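Local coordinates for protein (thymidylate synthase) (Bacillus subtilis, PDB 1B02) that probably catalyses the reductive methylation of dUMP to dTMP, with 5,10-methylenetetrahydrofolate as both methyl donor and reductant, at residues Thr36-Leu41 with His222-His227; Arg181-Ala186 with Phe216-Cys221. One frame throughout, in Å; residues are numbered along the deposited sequence.

Interaction 1 of 2, residues Thr36-Leu41 with His222-His227. With UFP (5-fluoro-2'-deoxyuridine-5'-monophosphate), chain B.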
ATOM      1  N   THR A  36       2.780  -4.062  25.996  1.00 28.89           N
ATOM      2  CA  THR A  36       3.849  -3.154  26.393  1.00 32.80           C
ATOM      3  C   THR A  36       4.177  -2.196  25.247  1.00 38.77           C
ATOM      4  O   THR A  36       3.891  -2.481  24.083  1.00 43.25           O
ATOM      5  CB  THR A  36       5.133  -3.925  26.775  1.00 29.65           C
ATOM      6  OG1 THR A  36       5.531  -4.768  25.687  1.00 23.03           O
ATOM      7  CG2 THR A  36       4.893  -4.777  28.006  1.00 25.90           C
ATOM      8  N   PRO A  37       4.776  -1.041  25.564  1.00 38.10           N
ATOM      9  CA  PRO A  37       5.124  -0.069  24.523  1.00 36.13           C
ATOM     10  C   PRO A  37       5.920  -0.679  23.373  1.00 33.43           C
ATOM     11  O   PRO A  37       6.930  -1.350  23.589  1.00 33.43           O
ATOM     12  CB  PRO A  37       5.923   0.992  25.275  1.00 41.58           C
ATOM     13  CG  PRO A  37       5.439   0.891  26.681  1.00 37.40           C
ATOM     14  CD  PRO A  37       5.153  -0.564  26.906  1.00 37.33           C
ATOM     15  N   ALA A  38       5.448  -0.443  22.154  1.00 32.33           N
ATOM     16  CA  ALA A  38       6.110  -0.947  20.958  1.00 24.42           C
ATOM     17  C   ALA A  38       6.992   0.164  20.396  1.00 23.24           C
ATOM     18  O   ALA A  38       6.497   1.165  19.877  1.00 25.38           O
ATOM     19  CB  ALA A  38       5.074  -1.377  19.927  1.00 24.07           C
ATOM     20  N   HIS A  39       8.301  -0.016  20.511  1.00 20.47           N
ATOM     21  CA  HIS A  39       9.248   0.977  20.034  1.00 20.12           C
ATOM     22  C   HIS A  39       9.878   0.585  18.712  1.00 22.04           C
ATOM     23  O   HIS A  39       9.810  -0.569  18.293  1.00 24.07           O
ATOM     24  CB  HIS A  39      10.329   1.216  21.089  1.00 18.12           C
ATOM     25  CG  HIS A  39       9.813   1.873  22.329  1.00 26.66           C
ATOM     26  ND1 HIS A  39       9.548   3.223  22.400  1.00 31.91           N
ATOM     27  CD2 HIS A  39       9.461   1.358  23.532  1.00 23.13           C
ATOM     28  CE1 HIS A  39       9.055   3.512  23.592  1.00 32.05           C
ATOM     29  NE2 HIS A  39       8.993   2.397  24.296  1.00 33.67           N
ATOM     30  N   THR A  40      10.505   1.561  18.067  1.00 25.35           N
ATOM     31  CA  THR A  40      11.128   1.347  16.771  1.00 22.21           C
ATOM     32  C   THR A  40      12.485   2.018  16.641  1.00 23.60           C
ATOM     33  O   THR A  40      12.922   2.775  17.507  1.00 25.92           O
ATOM     34  CB  THR A  40      10.263   1.939  15.648  1.00 24.62           C
ATOM     35  OG1 THR A  40      10.324   3.371  15.726  1.00 16.63           O
ATOM     36  CG2 THR A  40       8.809   1.502  15.784  1.00 16.58           C
ATOM     37  N   LEU A  41      13.136   1.716  15.527  1.00 22.96           N
ATOM     38  CA  LEU A  41      14.411   2.301  15.159  1.00 21.91           C
ATOM     39  C   LEU A  41      13.989   2.920  13.836  1.00 25.31           C
ATOM     40  O   LEU A  41      13.333   2.253  13.037  1.00 31.30           O
ATOM     41  CB  LEU A  41      15.461   1.220  14.922  1.00 21.00           C
ATOM     42  CG  LEU A  41      16.238   0.705  16.137  1.00 25.16           C
ATOM     43  CD1 LEU A  41      17.491  -0.003  15.654  1.00 23.93           C
ATOM     44  CD2 LEU A  41      16.599   1.853  17.068  1.00 24.80           C
ATOM     45  N   HIS A 222      10.407   3.121   9.662  1.00 24.37           N
ATOM     46  CA  HIS A 222      10.845   2.419  10.861  1.00 21.06           C
ATOM     47  C   HIS A 222      10.769   0.895  10.843  1.00 28.75           C
ATOM     48  O   HIS A 222      10.208   0.281   9.934  1.00 26.45           O
ATOM     49  CB  HIS A 222      10.030   2.927  12.048  1.00 20.46           C
ATOM     50  CG  HIS A 222       8.550   2.814  11.845  1.00 12.13           C
ATOM     51  ND1 HIS A 222       7.791   3.837  11.320  1.00 11.50           N
ATOM     52  CD2 HIS A 222       7.692   1.793  12.086  1.00 13.36           C
ATOM     53  CE1 HIS A 222       6.528   3.453  11.249  1.00 13.16           C
ATOM     54  NE2 HIS A 222       6.443   2.217  11.707  1.00  7.41           N
ATOM     55  N   VAL A 223      11.336   0.305  11.890  1.00 28.47           N
ATOM     56  CA  VAL A 223      11.367  -1.137  12.090  1.00 28.03           C
ATOM     57  C   VAL A 223      11.218  -1.388  13.590  1.00 27.64           C
ATOM     58  O   VAL A 223      12.080  -0.993  14.374  1.00 35.95           O
ATOM     59  CB  VAL A 223      12.705  -1.739  11.613  1.00 26.69           C
ATOM     60  CG1 VAL A 223      12.969  -3.054  12.321  1.00 32.97           C
ATOM     61  CG2 VAL A 223      12.678  -1.948  10.107  1.00 28.69           C
ATOM     62  N   TYR A 224      10.126  -2.037  13.988  1.00 27.42           N
ATOM     63  CA  TYR A 224       9.884  -2.330  15.401  1.00 22.30           C
ATOM     64  C   TYR A 224      10.950  -3.264  15.979  1.00 22.09           C
ATOM     65  O   TYR A 224      11.375  -4.219  15.328  1.00 20.57           O
ATOM     66  CB  TYR A 224       8.488  -2.932  15.574  1.00 13.76           C
ATOM     67  CG  TYR A 224       7.375  -1.924  15.369  1.00 19.52           C
ATOM     68  CD1 TYR A 224       6.907  -1.146  16.431  1.00 18.50           C
ATOM     69  CD2 TYR A 224       6.793  -1.737  14.112  1.00 18.89           C
ATOM     70  CE1 TYR A 224       5.889  -0.208  16.249  1.00 18.21           C
ATOM     71  CE2 TYR A 224       5.773  -0.802  13.919  1.00 12.69           C
ATOM     72  CZ  TYR A 224       5.327  -0.043  14.992  1.00 22.39           C
ATOM     73  OH  TYR A 224       4.314   0.874  14.816  1.00 14.07           O
ATOM     74  N   THR A 225      11.374  -2.979  17.209  1.00 23.26           N
ATOM     75  CA  THR A 225      12.416  -3.749  17.893  1.00 26.98           C
ATOM     76  C   THR A 225      12.327  -5.274  17.821  1.00 21.28           C
ATOM     77  O   THR A 225      13.333  -5.946  17.594  1.00 25.74           O
ATOM     78  CB  THR A 225      12.511  -3.356  19.385  1.00 24.35           C
ATOM     79  OG1 THR A 225      11.210  -3.411  19.982  1.00 28.51           O
ATOM     80  CG2 THR A 225      13.077  -1.951  19.528  1.00 14.16           C
ATOM     81  N   ARG A 226      11.134  -5.823  18.018  1.00 24.04           N
ATOM     82  CA  ARG A 226      10.955  -7.272  17.993  1.00 22.00           C
ATOM     83  C   ARG A 226      11.080  -7.918  16.617  1.00 25.50           C
ATOM     84  O   ARG A 226      11.082  -9.143  16.506  1.00 28.29           O
ATOM     85  CB  ARG A 226       9.600  -7.635  18.601  1.00 19.23           C
ATOM     86  CG  ARG A 226       9.545  -7.455  20.106  1.00 11.11           C
ATOM     87  CD  ARG A 226       8.159  -7.749  20.643  1.00 17.24           C
ATOM     88  NE  ARG A 226       8.027  -7.343  22.037  1.00 27.60           N
ATOM     89  CZ  ARG A 226       6.986  -7.638  22.808  1.00 30.91           C
ATOM     90  NH1 ARG A 226       5.977  -8.347  22.319  1.00 28.12           N
ATOM     91  NH2 ARG A 226       6.951  -7.216  24.065  1.00 29.06           N
ATOM     92  N   HIS A 227      11.192  -7.103  15.572  1.00 24.75           N
ATOM     93  CA  HIS A 227      11.300  -7.625  14.214  1.00 17.95           C
ATOM     94  C   HIS A 227      12.739  -7.754  13.727  1.00 23.72           C
ATOM     95  O   HIS A 227      13.011  -8.486  12.774  1.00 27.51           O
ATOM     96  CB  HIS A 227      10.537  -6.724  13.236  1.00 21.84           C
ATOM     97  CG  HIS A 227       9.073  -6.597  13.529  1.00 24.16           C
ATOM     98  ND1 HIS A 227       8.263  -5.688  12.883  1.00 20.14           N
ATOM     99  CD2 HIS A 227       8.271  -7.269  14.389  1.00 24.12           C
ATOM    100  CE1 HIS A 227       7.026  -5.802  13.332  1.00 19.03           C
ATOM    101  NE2 HIS A 227       7.003  -6.756  14.247  1.00 23.17           N
TER
HETATM  102  N1  UFP B 280       1.433   1.212   8.479  1.00 14.07           N
HETATM  103  C2  UFP B 280       2.085   0.884   7.266  1.00 16.71           C
HETATM  104  N3  UFP B 280       1.346   0.736   6.050  1.00 16.68           N
HETATM  105  C4  UFP B 280      -0.099   0.744   5.931  1.00 14.92           C
HETATM  106  C5  UFP B 280      -1.033   0.695   7.288  1.00 14.10           C
HETATM  107  C6  UFP B 280      -0.146   1.585   8.406  1.00 17.98           C
HETATM  108  O2  UFP B 280       3.244   0.456   7.214  1.00 11.45           O
HETATM  109  O4  UFP B 280      -0.670   0.928   4.846  1.00 27.15           O
HETATM  110  F5  UFP B 280      -2.270   1.140   7.138  1.00 24.76           F
HETATM  111  C1' UFP B 280       2.120   1.238   9.815  1.00 14.89           C
HETATM  112  C2' UFP B 280       3.136   2.336  10.062  1.00 18.61           C
HETATM  113  C3' UFP B 280       3.067   2.346  11.586  1.00 16.71           C
HETATM  114  C4' UFP B 280       1.662   1.996  11.973  1.00 13.96           C
HETATM  115  O3' UFP B 280       3.973   1.383  12.089  1.00 18.74           O
HETATM  116  O4' UFP B 280       1.155   1.221  10.895  1.00 16.40           O
HETATM  117  C5' UFP B 280       0.603   3.088  12.259  1.00 13.29           C
HETATM  118  O5' UFP B 280       1.029   3.790  13.469  1.00 27.74           O
HETATM  119  P   UFP B 280       1.226   5.356  13.422  1.00 21.26           P
HETATM  120  O1P UFP B 280      -0.096   5.947  13.153  1.00 11.20           O
HETATM  121  O2P UFP B 280       2.313   5.661  12.518  1.00 18.32           O
HETATM  122  O3P UFP B 280       1.805   5.562  14.885  1.00 20.43           O
HETATM  123  O   HOH W   1       9.176  -2.420  21.627  1.00 23.44           O
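Thr40 lays its CG2 methyl over one face of the Tyr224 ring, 3.5 Å from the ring centroid to CG2, a CH-pi contact that joins antiparallel strands 40-50 and 210-224. With chi1 at 71°, OG1 sits between backbone N and carbonyl carbon while the methyl leans to the phenol; the beta-branched side chain fits an extended strand, and its second branch supplies the methyl that lies on the ring. Ala38 CB adds a small apolar contact 3.9 Å from Tyr224 CE1. Thr40, Ala38 and Tyr224 are buried, and the backbones are tied by bonds: Leu41 and Val223 form a hydrogen-bonded pair, with Val223 N 3.0 Å from Leu41 O. Their aliphatic side chains share a face of the sheet and pack on Ile15 of helix 3-18. Past the strand ends, Thr225 N donates to His39 O at 3.1 Å.

Beyond it the contact loosens. A water joins Pro37 O, His39 N and Thr225 OG1, and the extended, exposed Arg226 crosses Thr36 at about a right angle; both bind Asp34, and Arg226 also salt-bridges Glu276.

The strand end holds the sugar of UFP through its 3'-hydroxyl: O3' lies 2.6 Å from His222 NE2 and 2.8 Å from Tyr224 OH. Having one proton to give, O3' can donate to only one of them, so at least one of the two probably donates to it.

Interaction 2 of 2, residues Arg181-Ala186 with Phe216-Cys221. With UFP (5-fluoro-2'-deoxyuridine-5'-monophosphate), chain B; C2F (5-methyl-5,6,7,8-tetrahydrofolic acid), chain C.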
ATOM      1  N   ARG A 181       3.248   8.262   5.128  1.00 12.48           N
ATOM      2  CA  ARG A 181       3.731   9.135   6.191  1.00 13.33           C
ATOM      3  C   ARG A 181       4.451   8.302   7.244  1.00 19.89           C
ATOM      4  O   ARG A 181       5.406   8.760   7.878  1.00 18.48           O
ATOM      5  CB  ARG A 181       2.560   9.873   6.842  1.00 12.12           C
ATOM      6  CG  ARG A 181       1.516   8.956   7.435  1.00 11.29           C
ATOM      7  CD  ARG A 181       0.819   9.581   8.626  1.00 12.03           C
ATOM      8  NE  ARG A 181      -0.199   8.683   9.164  1.00 21.66           N
ATOM      9  CZ  ARG A 181       0.020   7.796  10.131  1.00 22.45           C
ATOM     10  NH1 ARG A 181       1.223   7.687  10.677  1.00 15.60           N
ATOM     11  NH2 ARG A 181      -0.963   7.011  10.548  1.00 13.28           N
ATOM     12  N   SER A 182       3.980   7.069   7.413  1.00 24.52           N
ATOM     13  CA  SER A 182       4.530   6.127   8.381  1.00 18.00           C
ATOM     14  C   SER A 182       4.543   4.739   7.746  1.00 19.74           C
ATOM     15  O   SER A 182       3.532   4.298   7.201  1.00 21.27           O
ATOM     16  CB  SER A 182       3.655   6.114   9.638  1.00  2.00           C
ATOM     17  OG  SER A 182       4.266   5.387  10.686  1.00 23.62           O
ATOM     18  N   ASN A 183       5.676   4.048   7.818  1.00 20.36           N
ATOM     19  CA  ASN A 183       5.769   2.717   7.224  1.00 19.86           C
ATOM     20  C   ASN A 183       6.431   1.660   8.103  1.00 17.90           C
ATOM     21  O   ASN A 183       7.595   1.797   8.484  1.00 15.88           O
ATOM     22  CB  ASN A 183       6.518   2.789   5.889  1.00 18.82           C
ATOM     23  CG  ASN A 183       5.771   2.094   4.757  1.00 16.34           C
ATOM     24  OD1 ASN A 183       6.372   1.680   3.769  1.00 21.19           O
ATOM     25  ND2 ASN A 183       4.459   1.970   4.898  1.00 10.79           N
ATOM     26  N   ASP A 184       5.672   0.609   8.413  1.00 21.03           N
ATOM     27  CA  ASP A 184       6.152  -0.525   9.206  1.00  9.35           C
ATOM     28  C   ASP A 184       6.829  -1.415   8.169  1.00 13.19           C
ATOM     29  O   ASP A 184       6.172  -2.185   7.469  1.00 21.47           O
ATOM     30  CB  ASP A 184       4.959  -1.243   9.854  1.00 14.02           C
ATOM     31  CG  ASP A 184       5.339  -2.564  10.517  1.00 21.52           C
ATOM     32  OD1 ASP A 184       6.476  -3.055  10.330  1.00 10.16           O
ATOM     33  OD2 ASP A 184       4.476  -3.118  11.232  1.00 14.66           O
ATOM     34  N   MET A 185       8.148  -1.291   8.068  1.00 17.43           N
ATOM     35  CA  MET A 185       8.930  -2.032   7.084  1.00 17.93           C
ATOM     36  C   MET A 185       8.758  -3.545   7.059  1.00 21.69           C
ATOM     37  O   MET A 185       8.855  -4.161   5.996  1.00 22.65           O
ATOM     38  CB  MET A 185      10.412  -1.688   7.244  1.00 17.42           C
ATOM     39  CG  MET A 185      10.757  -0.263   6.824  1.00 24.48           C
ATOM     40  SD  MET A 185      10.005   0.226   5.247  1.00 19.82           S
ATOM     41  CE  MET A 185      11.162  -0.518   4.101  1.00  9.75           C
ATOM     42  N   ALA A 186       8.504  -4.149   8.213  1.00 23.77           N
ATOM     43  CA  ALA A 186       8.346  -5.597   8.269  1.00 21.12           C
ATOM     44  C   ALA A 186       6.975  -6.057   7.786  1.00 20.00           C
ATOM     45  O   ALA A 186       6.875  -6.960   6.960  1.00 19.19           O
ATOM     46  CB  ALA A 186       8.596  -6.096   9.687  1.00 22.97           C
ATOM     47  N   PHE A 216       7.704   5.093  -4.770  1.00 17.02           N
ATOM     48  CA  PHE A 216       7.158   4.930  -3.429  1.00 19.92           C
ATOM     49  C   PHE A 216       7.972   5.763  -2.438  1.00 16.03           C
ATOM     50  O   PHE A 216       9.165   5.521  -2.243  1.00 17.28           O
ATOM     51  CB  PHE A 216       7.190   3.450  -3.020  1.00 19.98           C
ATOM     52  CG  PHE A 216       6.267   3.120  -1.884  1.00 19.81           C
ATOM     53  CD1 PHE A 216       4.949   2.755  -2.129  1.00 13.56           C
ATOM     54  CD2 PHE A 216       6.704   3.215  -0.566  1.00 17.57           C
ATOM     55  CE1 PHE A 216       4.071   2.494  -1.079  1.00 17.22           C
ATOM     56  CE2 PHE A 216       5.835   2.956   0.493  1.00 16.64           C
ATOM     57  CZ  PHE A 216       4.516   2.596   0.236  1.00 15.99           C
ATOM     58  N   ASN A 217       7.328   6.749  -1.821  1.00 16.74           N
ATOM     59  CA  ASN A 217       8.001   7.614  -0.856  1.00 18.03           C
ATOM     60  C   ASN A 217       7.555   7.305   0.562  1.00 17.18           C
ATOM     61  O   ASN A 217       6.375   7.051   0.813  1.00 23.97           O
ATOM     62  CB  ASN A 217       7.709   9.089  -1.150  1.00 12.94           C
ATOM     63  CG  ASN A 217       8.139   9.505  -2.535  1.00 14.46           C
ATOM     64  OD1 ASN A 217       9.323   9.475  -2.867  1.00 26.03           O
ATOM     65  ND2 ASN A 217       7.172   9.899  -3.357  1.00 22.22           N
ATOM     66  N   ILE A 218       8.504   7.342   1.489  1.00 15.44           N
ATOM     67  CA  ILE A 218       8.205   7.066   2.886  1.00 22.09           C
ATOM     68  C   ILE A 218       8.688   8.192   3.790  1.00 16.00           C
ATOM     69  O   ILE A 218       9.829   8.643   3.681  1.00 15.21           O
ATOM     70  CB  ILE A 218       8.866   5.744   3.348  1.00 19.03           C
ATOM     71  CG1 ILE A 218       8.481   4.604   2.399  1.00 15.34           C
ATOM     72  CG2 ILE A 218       8.429   5.414   4.762  1.00 10.64           C
ATOM     73  CD1 ILE A 218       9.583   3.595   2.174  1.00 17.51           C
ATOM     74  N   GLY A 219       7.806   8.649   4.672  1.00 15.09           N
ATOM     75  CA  GLY A 219       8.162   9.700   5.609  1.00 15.20           C
ATOM     76  C   GLY A 219       8.920   9.078   6.771  1.00 15.86           C
ATOM     77  O   GLY A 219      10.152   9.066   6.779  1.00 12.13           O
ATOM     78  N   ASP A 220       8.187   8.564   7.756  1.00 13.04           N
ATOM     79  CA  ASP A 220       8.813   7.910   8.902  1.00 13.96           C
ATOM     80  C   ASP A 220       9.012   6.429   8.564  1.00 13.57           C
ATOM     81  O   ASP A 220       8.073   5.637   8.617  1.00 15.67           O
ATOM     82  CB  ASP A 220       7.935   8.050  10.146  1.00 18.27           C
ATOM     83  CG  ASP A 220       8.696   7.757  11.427  1.00 23.59           C
ATOM     84  OD1 ASP A 220       9.122   6.596  11.613  1.00 18.87           O
ATOM     85  OD2 ASP A 220       8.873   8.686  12.244  1.00 28.07           O
ATOM     86  N   CYS A 221      10.243   6.075   8.207  1.00 15.21           N
ATOM     87  CA  CYS A 221      10.606   4.712   7.830  1.00 16.05           C
ATOM     88  C   CYS A 221      11.202   3.987   9.040  1.00 23.83           C
ATOM     89  O   CYS A 221      12.366   4.189   9.389  1.00 20.41           O
ATOM     90  CB  CYS A 221      11.620   4.770   6.686  1.00 13.08           C
ATOM     91  SG  CYS A 221      11.914   3.220   5.835  1.00 24.70           S
TER
HETATM   92  N1  UFP B 280       1.433   1.212   8.479  1.00 14.07           N
HETATM   93  C2  UFP B 280       2.085   0.884   7.266  1.00 16.71           C
HETATM   94  N3  UFP B 280       1.346   0.736   6.050  1.00 16.68           N
HETATM   95  C4  UFP B 280      -0.099   0.744   5.931  1.00 14.92           C
HETATM   96  C5  UFP B 280      -1.033   0.695   7.288  1.00 14.10           C
HETATM   97  C6  UFP B 280      -0.146   1.585   8.406  1.00 17.98           C
HETATM   98  O2  UFP B 280       3.244   0.456   7.214  1.00 11.45           O
HETATM   99  O4  UFP B 280      -0.670   0.928   4.846  1.00 27.15           O
HETATM  100  F5  UFP B 280      -2.270   1.140   7.138  1.00 24.76           F
HETATM  101  C1' UFP B 280       2.120   1.238   9.815  1.00 14.89           C
HETATM  102  C2' UFP B 280       3.136   2.336  10.062  1.00 18.61           C
HETATM  103  C3' UFP B 280       3.067   2.346  11.586  1.00 16.71           C
HETATM  104  C4' UFP B 280       1.662   1.996  11.973  1.00 13.96           C
HETATM  105  O3' UFP B 280       3.973   1.383  12.089  1.00 18.74           O
HETATM  106  O4' UFP B 280       1.155   1.221  10.895  1.00 16.40           O
HETATM  107  C5' UFP B 280       0.603   3.088  12.259  1.00 13.29           C
HETATM  108  O5' UFP B 280       1.029   3.790  13.469  1.00 27.74           O
HETATM  109  P   UFP B 280       1.226   5.356  13.422  1.00 21.26           P
HETATM  110  O1P UFP B 280      -0.096   5.947  13.153  1.00 11.20           O
HETATM  111  O2P UFP B 280       2.313   5.661  12.518  1.00 18.32           O
HETATM  112  O3P UFP B 280       1.805   5.562  14.885  1.00 20.43           O
HETATM  113  N1  C2F C 281      -0.062  -1.533  12.393  1.00 19.48           N
HETATM  114  C2  C2F C 281       1.271  -2.016  12.263  1.00 18.16           C
HETATM  115  NA2 C2F C 281       2.170  -2.005  13.337  1.00 29.06           N
HETATM  116  N3  C2F C 281       1.813  -2.301  11.001  1.00 19.80           N
HETATM  117  C4  C2F C 281       1.002  -2.211   9.792  1.00 14.43           C
HETATM  118  O4  C2F C 281       1.445  -2.363   8.659  1.00 22.88           O
HETATM  119  C4A C2F C 281      -0.395  -1.616   9.972  1.00 12.61           C
HETATM  120  N5  C2F C 281      -1.380  -1.532   8.871  1.00 16.87           N
HETATM  121  C6  C2F C 281      -2.756  -1.624   9.134  1.00 10.50           C
HETATM  122  C7  C2F C 281      -3.144  -0.765  10.309  1.00 14.57           C
HETATM  123  N8  C2F C 281      -2.179  -0.820  11.431  1.00 16.64           N
HETATM  124  C8A C2F C 281      -0.843  -1.229  11.258  1.00 14.58           C
HETATM  125  C9  C2F C 281      -3.307  -3.075   9.288  1.00 24.71           C
HETATM  126  N10 C2F C 281      -2.685  -3.855   8.136  1.00 23.65           N
HETATM  127  C11 C2F C 281      -1.055  -0.929   7.559  1.00 17.68           C
HETATM  128  C12 C2F C 281      -0.469  -7.535   8.711  1.00 29.27           C
HETATM  129  C13 C2F C 281      -1.014  -6.828   9.832  1.00 30.01           C
HETATM  130  C14 C2F C 281      -1.689  -5.608   9.681  1.00 31.55           C
HETATM  131  C15 C2F C 281      -1.769  -4.974   8.377  1.00 24.96           C
HETATM  132  C16 C2F C 281      -1.093  -5.617   7.269  1.00 24.43           C
HETATM  133  C17 C2F C 281      -0.510  -6.869   7.418  1.00 28.47           C
HETATM  134  C   C2F C 281       0.091  -8.963   8.827  1.00 33.01           C
HETATM  135  O   C2F C 281      -0.056  -9.552   9.935  1.00 38.13           O
HETATM  136  N   C2F C 281       0.800  -9.464   7.698  1.00 40.29           N
HETATM  137  CA  C2F C 281       1.109 -10.907   7.799  1.00 38.42           C
HETATM  138  CB  C2F C 281       0.082 -11.636   6.896  1.00 45.00           C
HETATM  139  CG  C2F C 281      -0.562 -13.042   6.967  1.00 56.45           C
HETATM  140  CD  C2F C 281      -2.051 -12.951   6.454  1.00 60.82           C
HETATM  141  OE1 C2F C 281      -2.879 -12.517   7.318  1.00 58.99           O
HETATM  142  OE2 C2F C 281      -2.305 -13.536   5.382  1.00 64.77           O
HETATM  143  CT  C2F C 281       2.564 -11.063   7.389  1.00 41.21           C
HETATM  144  O1  C2F C 281       2.843 -10.441   6.333  1.00 33.06           O
HETATM  145  O2  C2F C 281       3.274 -11.790   8.104  1.00 46.61           O
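Asn183 sets its CB against the CG2 branch of Ile218, 3.4 Å between these carbons, where the two parallel strands of a beta-alpha-beta unit (strand 173-184, helix 188-207, strand 210-224) turn a corner. The two side chains cross at about a right angle. Asn183 OD1 then reaches the edge of the Phe216 ring, while its firmer polar partners are Asn189 for OD1 and Asn192 for ND2; an amide suits a place where apolar packing meets a polar network. The backbone is pinned by two bonds: Asp220 N to Arg181 O at 2.8 Å, nearly straight (172°), and Asn183 N to Asp220 O, somewhat bent (159°). At Gly219 a CB would point toward 181-186 and collide with Arg181 O. Further along, Met185, bent at chi2 and chi3, brings SD to 3.6 Å from Cys221 SG, and both side chains touch Ile11 of helix 3-18.

The corner presents the ligand-binding groups. Arg181 offers its guanidinium edge to the phosphate, NH1 to O2P and NH2 to O1P; NH2 also donates to Thr159 O, which helps fix the group's orientation. Ser182 OG also meets O2P. Asp184 serves both ligands: its OD2 accepts from N3 of the folate at 2.8 Å, and its backbone N donates to O2 of the UFP pyrimidine at 2.7 Å.

Interactions 1 and 2 have centres 14 Å apart and share strand 210-224, which lies between strands 40-50 and 173-184 in one mixed sheet. Along the chain the order is 36-41, 181-186, 216-221, 222-227, so interaction 2 is nested inside the loop that interaction 1 closes. The two meet directly: His222 O is 3.2 Å from Met185 N, probably a hydrogen bond, and Asp220 OD1 bonds His222 ND1, linking one contact to the ring that the other uses. Strand 210-224 is thus bonded antiparallel on one flank and parallel on the other. The two contacts together supply much of the grip on UFP, from phosphate to sugar hydroxyl to base, with Arg28 and Asn192 adding to it.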